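Local coordinates for mannan endo-1,6-alpha-mannosidase (PDB 6RY0), which probably cleaves (1->6)-alpha-mannosidic linkages as a glycosyl hydrolase family 76 enzyme, and is linked to the transfer of GPI-anchored glycoproteins into fungal cell walls, at residues 289-292 with 293-297; 331-334 with 335-339; 376-379 with 380-383. All coordinates share one frame; numbering follows the deposited sequence. Where two conformers were deposited one is given.

Contact 1. Residues 289-292 with 293-297; sequences NLLT and GILRD
L291 and L295, one turn apart on helix 281-298, meet through their branch ends: L291 CD1 lies 3.9 Å from L295 CD1, and the two side chains pass at a slant. L291 leaves the backbone heading away from residues 293-297, but its CG stands opposite the backbone N (chi1 180°) and this carries CD1 back along the helix to its partner. L295 also lies against the main chain, its CG 3.4 Å from L291 O. That oxygen takes the L295 N-H in a nearly straight bond (171°), with L295 N 3.0 Å from L291 O. I294 repeats the pattern one residue earlier, its CG1 resting 3.3 Å from L290 O. These apolar branches, buried at L291 and I294 and partly exposed at L295, make the tight side of the turn.

The other side is polar and looser. G293 brings no side chain, and the R296 guanidinium spreads one face over it, with G293 CA 3.5 Å above the plane and offset toward the rim. A bend at chi3 (68°) folds the arginine back this far. Its rotation is fixed by a side-on, two-nitrogen salt bridge: R296 NE reaches D297 OD1 at 2.9 Å, from above the carboxylate plane, and R296 NH2 reaches D297 OD2 at 2.9 Å on the syn side, though tilted out of that plane. R296 NH1 bonds to T239 O, and a dimethyl sulfoxide molecule sits close by. T292, also exposed, shares its OG1 between D288 O and the guanidinium of R344.

Beneath the apolar side, L290 and I294 pack on helix 261-278, through L267 and A271 and through A264 and L268 respectively; L291 and L295 lean on R344, I345 and V348 of helix 342-358, and helix 323-337 lies alongside.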
loop_
_atom_site.group_PDB
_atom_site.type_symbol
_atom_site.label_atom_id
_atom_site.label_comp_id
_atom_site.label_asym_id
_atom_site.label_seq_id
_atom_site.Cartn_x
_atom_site.Cartn_y
_atom_site.Cartn_z
ATOM N N ASN A 289 0.081 3.015 -20.234
ATOM C CA ASN A 289 -0.766 4.195 -20.102
ATOM C C ASN A 289 -0.806 4.716 -18.675
ATOM O O ASN A 289 -0.697 5.924 -18.461
ATOM C CB ASN A 289 -2.172 3.899 -20.612
ATOM C CG ASN A 289 -2.271 3.929 -22.126
ATOM O OD1 ASN A 289 -1.585 4.691 -22.778
ATOM N ND2 ASN A 289 -3.148 3.127 -22.675
ATOM N N LEU A 290 -0.966 3.819 -17.699
ATOM C CA LEU A 290 -0.958 4.250 -16.320
ATOM C C LEU A 290 0.389 4.879 -15.969
ATOM O O LEU A 290 0.438 5.903 -15.279
ATOM C CB LEU A 290 -1.241 3.081 -15.380
ATOM C CG LEU A 290 -2.702 2.629 -15.379
ATOM C CD1 LEU A 290 -2.830 1.234 -14.793
ATOM C CD2 LEU A 290 -3.616 3.611 -14.635
ATOM N N LEU A 291 1.477 4.276 -16.413
ATOM C CA LEU A 291 2.816 4.791 -16.128
ATOM C C LEU A 291 3.023 6.165 -16.752
ATOM O O LEU A 291 3.555 7.081 -16.117
ATOM C CB LEU A 291 3.848 3.800 -16.619
ATOM C CG LEU A 291 5.314 4.189 -16.399
ATOM C CD1 LEU A 291 5.617 4.576 -14.947
ATOM C CD2 LEU A 291 6.226 3.075 -16.875
ATOM N N THR A 292 2.613 6.333 -18.006
ATOM C CA THR A 292 2.710 7.638 -18.645
ATOM C C THR A 292 1.999 8.693 -17.803
ATOM O O THR A 292 2.531 9.774 -17.552
ATOM C CB THR A 292 2.150 7.594 -20.063
ATOM O OG1 THR A 292 2.966 6.703 -20.829
ATOM C CG2 THR A 292 2.094 8.944 -20.737
ATOM N N GLY A 293 0.793 8.373 -17.354
ATOM C CA GLY A 293 0.045 9.305 -16.542
ATOM C C GLY A 293 0.750 9.640 -15.234
ATOM O O GLY A 293 0.783 10.816 -14.833
ATOM N N ILE A 294 1.287 8.636 -14.562
ATOM C CA ILE A 294 1.953 8.872 -13.286
ATOM C C ILE A 294 3.163 9.771 -13.437
ATOM O O ILE A 294 3.377 10.702 -12.643
ATOM C CB ILE A 294 2.331 7.529 -12.662
ATOM C CG1 ILE A 294 1.099 6.807 -12.147
ATOM C CG2 ILE A 294 3.378 7.686 -11.570
ATOM C CD1 ILE A 294 1.297 5.310 -11.932
ATOM N N LEU A 295 3.970 9.493 -14.448
ATOM C CA LEU A 295 5.165 10.281 -14.672
ATOM C C LEU A 295 4.806 11.722 -15.005
ATOM O O LEU A 295 5.486 12.649 -14.580
ATOM C CB LEU A 295 6.036 9.666 -15.771
ATOM C CG LEU A 295 6.631 8.321 -15.406
ATOM C CD1 LEU A 295 7.227 7.658 -16.621
ATOM C CD2 LEU A 295 7.644 8.398 -14.274
ATOM N N ARG A 296 3.730 11.914 -15.756
ATOM C CA ARG A 296 3.254 13.242 -16.107
ATOM C C ARG A 296 2.706 14.002 -14.909
ATOM O O ARG A 296 2.921 15.205 -14.761
ATOM C CB ARG A 296 2.166 13.065 -17.178
ATOM C CG ARG A 296 1.453 14.323 -17.617
ATOM C CD ARG A 296 0.222 14.001 -18.441
ATOM N NE ARG A 296 -0.777 13.354 -17.584
ATOM C CZ ARG A 296 -1.589 12.355 -17.915
ATOM N NH1 ARG A 296 -1.587 11.846 -19.143
ATOM N NH2 ARG A 296 -2.405 11.852 -17.004
ATOM N N ASP A 297 1.939 13.302 -14.087
ATOM C CA ASP A 297 1.160 13.967 -13.058
ATOM C C ASP A 297 1.852 14.103 -11.711
ATOM O O ASP A 297 1.672 15.130 -11.036
ATOM C CB ASP A 297 -0.168 13.221 -12.849
ATOM C CG ASP A 297 -1.081 13.261 -14.065
ATOM O OD1 ASP A 297 -0.950 14.223 -14.868
ATOM O OD2 ASP A 297 -1.946 12.366 -14.186
#

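Contact 2. Residues 331-334 with 335-339; sequences MAVV and TQIAP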
loop_
_atom_site.group_PDB
_atom_site.type_symbol
_atom_site.label_atom_id
_atom_site.label_comp_id
_atom_site.label_asym_id
_atom_site.label_seq_id
_atom_site.Cartn_x
_atom_site.Cartn_y
_atom_site.Cartn_z
ATOM N N MET A 331 6.252 1.059 -7.520
ATOM C CA MET A 331 6.874 1.278 -8.832
ATOM C C MET A 331 8.171 0.490 -8.982
ATOM O O MET A 331 8.477 -0.014 -10.057
ATOM C CB MET A 331 7.088 2.754 -9.117
ATOM C CG MET A 331 5.773 3.505 -9.355
ATOM S SD MET A 331 5.965 5.258 -9.727
ATOM C CE MET A 331 6.561 5.177 -11.406
ATOM N N ALA A 332 8.929 0.355 -7.905
ATOM C CA ALA A 332 10.133 -0.447 -7.957
ATOM C C ALA A 332 9.801 -1.896 -8.314
ATOM O O ALA A 332 10.445 -2.516 -9.172
ATOM C CB ALA A 332 10.917 -0.335 -6.670
ATOM N N VAL A 333 8.780 -2.468 -7.679
ATOM C CA VAL A 333 8.379 -3.844 -7.996
ATOM C C VAL A 333 7.890 -3.965 -9.448
ATOM O O VAL A 333 8.165 -4.973 -10.108
ATOM C CB VAL A 333 7.338 -4.359 -6.982
ATOM C CG1 VAL A 333 6.680 -5.647 -7.462
ATOM C CG2 VAL A 333 8.005 -4.560 -5.652
ATOM N N VAL A 334 7.203 -2.935 -9.965
ATOM C CA VAL A 334 6.778 -2.939 -11.350
ATOM C C VAL A 334 7.970 -3.187 -12.280
ATOM O O VAL A 334 7.840 -3.873 -13.282
ATOM C CB VAL A 334 6.023 -1.654 -11.694
ATOM C CG1 VAL A 334 5.838 -1.464 -13.197
ATOM C CG2 VAL A 334 4.685 -1.628 -10.968
ATOM N N THR A 335 9.146 -2.635 -11.959
ATOM C CA THR A 335 10.302 -2.835 -12.830
ATOM C C THR A 335 10.768 -4.286 -12.861
ATOM O O THR A 335 11.466 -4.681 -13.804
ATOM C CB THR A 335 11.488 -1.930 -12.469
ATOM O OG1 THR A 335 12.157 -2.362 -11.278
ATOM C CG2 THR A 335 11.066 -0.513 -12.406
ATOM N N GLN A 336 10.439 -5.075 -11.827
ATOM C CA GLN A 336 10.815 -6.478 -11.798
ATOM C C GLN A 336 9.848 -7.352 -12.587
ATOM O O GLN A 336 10.259 -8.249 -13.302
ATOM C CB GLN A 336 10.861 -6.984 -10.369
ATOM C CG GLN A 336 11.812 -6.277 -9.471
ATOM C CD GLN A 336 11.767 -6.854 -8.079
ATOM O OE1 GLN A 336 10.712 -6.902 -7.477
ATOM N NE2 GLN A 336 12.898 -7.358 -7.587
ATOM N N ILE A 337 8.555 -7.067 -12.443
ATOM C CA ILE A 337 7.603 -7.948 -13.092
ATOM C C ILE A 337 7.111 -7.459 -14.422
ATOM O O ILE A 337 6.599 -8.266 -15.204
ATOM C CB ILE A 337 6.455 -8.216 -12.228
ATOM C CG1 ILE A 337 5.795 -6.908 -11.850
ATOM C CG2 ILE A 337 6.904 -8.970 -11.001
ATOM C CD1 ILE A 337 4.490 -7.065 -11.115
ATOM N N ALA A 338 7.395 -6.195 -14.758
ATOM C CA ALA A 338 7.188 -5.652 -16.095
ATOM C C ALA A 338 8.508 -5.000 -16.507
ATOM O O ALA A 338 8.655 -3.786 -16.508
ATOM C CB ALA A 338 6.039 -4.663 -16.133
ATOM N N PRO A 339 9.514 -5.812 -16.819
ATOM C CA PRO A 339 10.863 -5.260 -16.990
ATOM C C PRO A 339 11.017 -4.233 -18.099
ATOM O O PRO A 339 11.980 -3.472 -18.055
ATOM C CB PRO A 339 11.728 -6.501 -17.216
ATOM C CG PRO A 339 10.785 -7.553 -17.562
ATOM C CD PRO A 339 9.498 -7.272 -16.902
#
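T335 reaches back one turn to A332 near the end of helix 323-337. Its CB stands 3.5 Å from A332 O. From there OG1 turns in between the backbone N and the carbonyl carbon (chi1 74°), which brings it 2.7 Å from A332 O; the hydroxyl donates, approaching in the carbonyl plane, a bond common for threonines in helices. The other branch, CG2, lies 3.5 Å from M331 O, while outside the turn the side chain meets I345 and L346 of helix 342-358. The amide of T335 adds weak bonds to both M331 O and A332 O. With a valine in its place the hydroxyl is gone, and A332 O would probably be left with little more than that weak amide bond in a buried setting.

One residue on, V333 O accepts twice: I337 N comes in almost on the carbonyl axis at 3.2 Å, and Q336 N from above the carbonyl plane at 2.9 Å. A338 N closes the last turn on V334 O (2.8 Å), although A338 itself has left helical angles and P339 follows. Bonds to the third residue back mixed with bonds to the fourth, just where the backbone leaves helical angles, are characteristic of a helix C-terminus.

Contact 3. Residues 376-379 with 380-383; sequences GKFV and DPSV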
loop_
_atom_site.group_PDB
_atom_site.type_symbol
_atom_site.label_atom_id
_atom_site.label_comp_id
_atom_site.label_asym_id
_atom_site.label_seq_id
_atom_site.Cartn_x
_atom_site.Cartn_y
_atom_site.Cartn_z
ATOM N N GLY A 376 12.914 20.961 -1.529
ATOM C CA GLY A 376 14.325 20.981 -1.199
ATOM C C GLY A 376 14.687 21.350 0.222
ATOM O O GLY A 376 15.879 21.439 0.530
ATOM N N LYS A 377 13.694 21.550 1.076
ATOM C CA LYS A 377 13.933 22.033 2.438
ATOM C C LYS A 377 13.168 21.178 3.429
ATOM O O LYS A 377 12.054 20.753 3.161
ATOM C CB LYS A 377 13.464 23.490 2.573
ATOM C CG LYS A 377 14.068 24.415 1.543
ATOM C CD LYS A 377 13.564 25.841 1.659
ATOM C CE LYS A 377 14.135 26.748 0.571
ATOM N NZ LYS A 377 13.723 28.161 0.742
ATOM N N PHE A 378 13.773 20.987 4.593
ATOM C CA PHE A 378 13.101 20.354 5.709
ATOM C C PHE A 378 11.987 21.242 6.214
ATOM O O PHE A 378 12.195 22.422 6.478
ATOM C CB PHE A 378 14.090 20.072 6.844
ATOM C CG PHE A 378 13.417 19.555 8.086
ATOM C CD1 PHE A 378 13.024 18.216 8.163
ATOM C CD2 PHE A 378 13.125 20.389 9.153
ATOM C CE1 PHE A 378 12.360 17.741 9.259
ATOM C CE2 PHE A 378 12.499 19.905 10.258
ATOM C CZ PHE A 378 12.101 18.574 10.314
ATOM N N VAL A 379 10.817 20.651 6.394
ATOM C CA VAL A 379 9.652 21.264 6.999
ATOM C C VAL A 379 9.282 20.365 8.176
ATOM O O VAL A 379 9.139 19.158 8.029
ATOM C CB VAL A 379 8.471 21.329 6.002
ATOM C CG1 VAL A 379 7.247 21.854 6.668
ATOM C CG2 VAL A 379 8.837 22.164 4.775
ATOM N N ASP A 380 9.108 20.968 9.346
ATOM C CA ASP A 380 8.754 20.191 10.514
ATOM C C ASP A 380 7.400 19.515 10.324
ATOM O O ASP A 380 6.423 20.176 9.988
ATOM C CB ASP A 380 8.691 21.127 11.726
ATOM C CG ASP A 380 8.726 20.383 13.017
ATOM O OD1 ASP A 380 7.880 19.524 13.240
ATOM O OD2 ASP A 380 9.670 20.568 13.790
ATOM N N PRO A 381 7.319 18.192 10.557
ATOM C CA PRO A 381 6.025 17.507 10.489
ATOM C C PRO A 381 4.929 18.111 11.341
ATOM O O PRO A 381 3.758 17.877 11.043
ATOM C CB PRO A 381 6.362 16.068 10.906
ATOM C CG PRO A 381 7.779 15.909 10.412
ATOM C CD PRO A 381 8.439 17.236 10.667
ATOM N N SER A 382 5.256 18.925 12.323
ATOM C CA SER A 382 4.218 19.553 13.120
ATOM C C SER A 382 3.331 20.471 12.250
ATOM O O SER A 382 2.175 20.698 12.627
ATOM C CB SER A 382 4.865 20.354 14.247
ATOM O OG SER A 382 5.570 21.477 13.727
ATOM N N VAL A 383 3.813 20.927 11.092
ATOM C CA VAL A 383 2.983 21.770 10.253
ATOM C C VAL A 383 1.780 21.004 9.745
ATOM O O VAL A 383 0.732 21.612 9.453
ATOM C CB VAL A 383 3.751 22.423 9.054
ATOM C CG1 VAL A 383 4.928 23.215 9.578
ATOM C CG2 VAL A 383 4.103 21.426 7.944
#
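V379 and V383 press together methyl to methyl, V379 CG1 being 3.4 Å from V383 CG2, closer than carbon atoms usually come; the two side chains cross at about a right angle. V383 points its CB back at residues 376-379, and CG2 sits between its backbone N and carbonyl carbon (chi1 -56° for CG1), the branch that makes the touch. Beside this pair F378 lays one ring face over the main chain: D380 N lies over it, 3.7 Å from F378 CE2. The ring tip continues to the proline, F378 CZ standing 3.9 Å from P381 CD, these two side chains likewise crossing at about a right angle. P381 CD also lies 3.3 Å from V379 O.

What bends the chain so that V383 returns to V379 is an Asx turn at D380, leading into the 3-10 segment that begins at P381. D380 OD1 accepts the S382 N-H on its anti lone pair at 2.8 Å (168°), and D380 O takes V383 N at 2.9 Å.

Farther out, R368, next to the disulfide-bonded C369, touches P381 and through NH1 forms a salt bridge with D380 OD1, a second partner beside S382 N that is likely to steady the carboxylate making the turn. P363 packs on F378, while Q313 and Y372 touch V379. Just beyond V383 comes H385, which with D73 binds a calcium ion; the side chain of P381 is about 10 Å from the metal.

Overall arrangement
Contacts 1 and 2 belong to the helical body and touch: L291 CD1 packs 3.7 Å from M331 CE, and I294 CG2 lies 4.0 Å from M331 SD. Both lean on helices 261-278 and 342-358, I345 serving each. Contact 2 is the buried one, and its polar chemistry is mostly main-chain and hydroxyl bonding within one helix, with I337 O and A338 O taken by N276 and T341; contact 1 is half buried, so aliphatic packing on its inner side gives way to an ion pair outside. Contact 3 is a surface loop, centred about 27 Å from contact 1 and 31 Å from contact 2. There a carboxylate-made turn replaces helical bonding, near a calcium site remote from the other two.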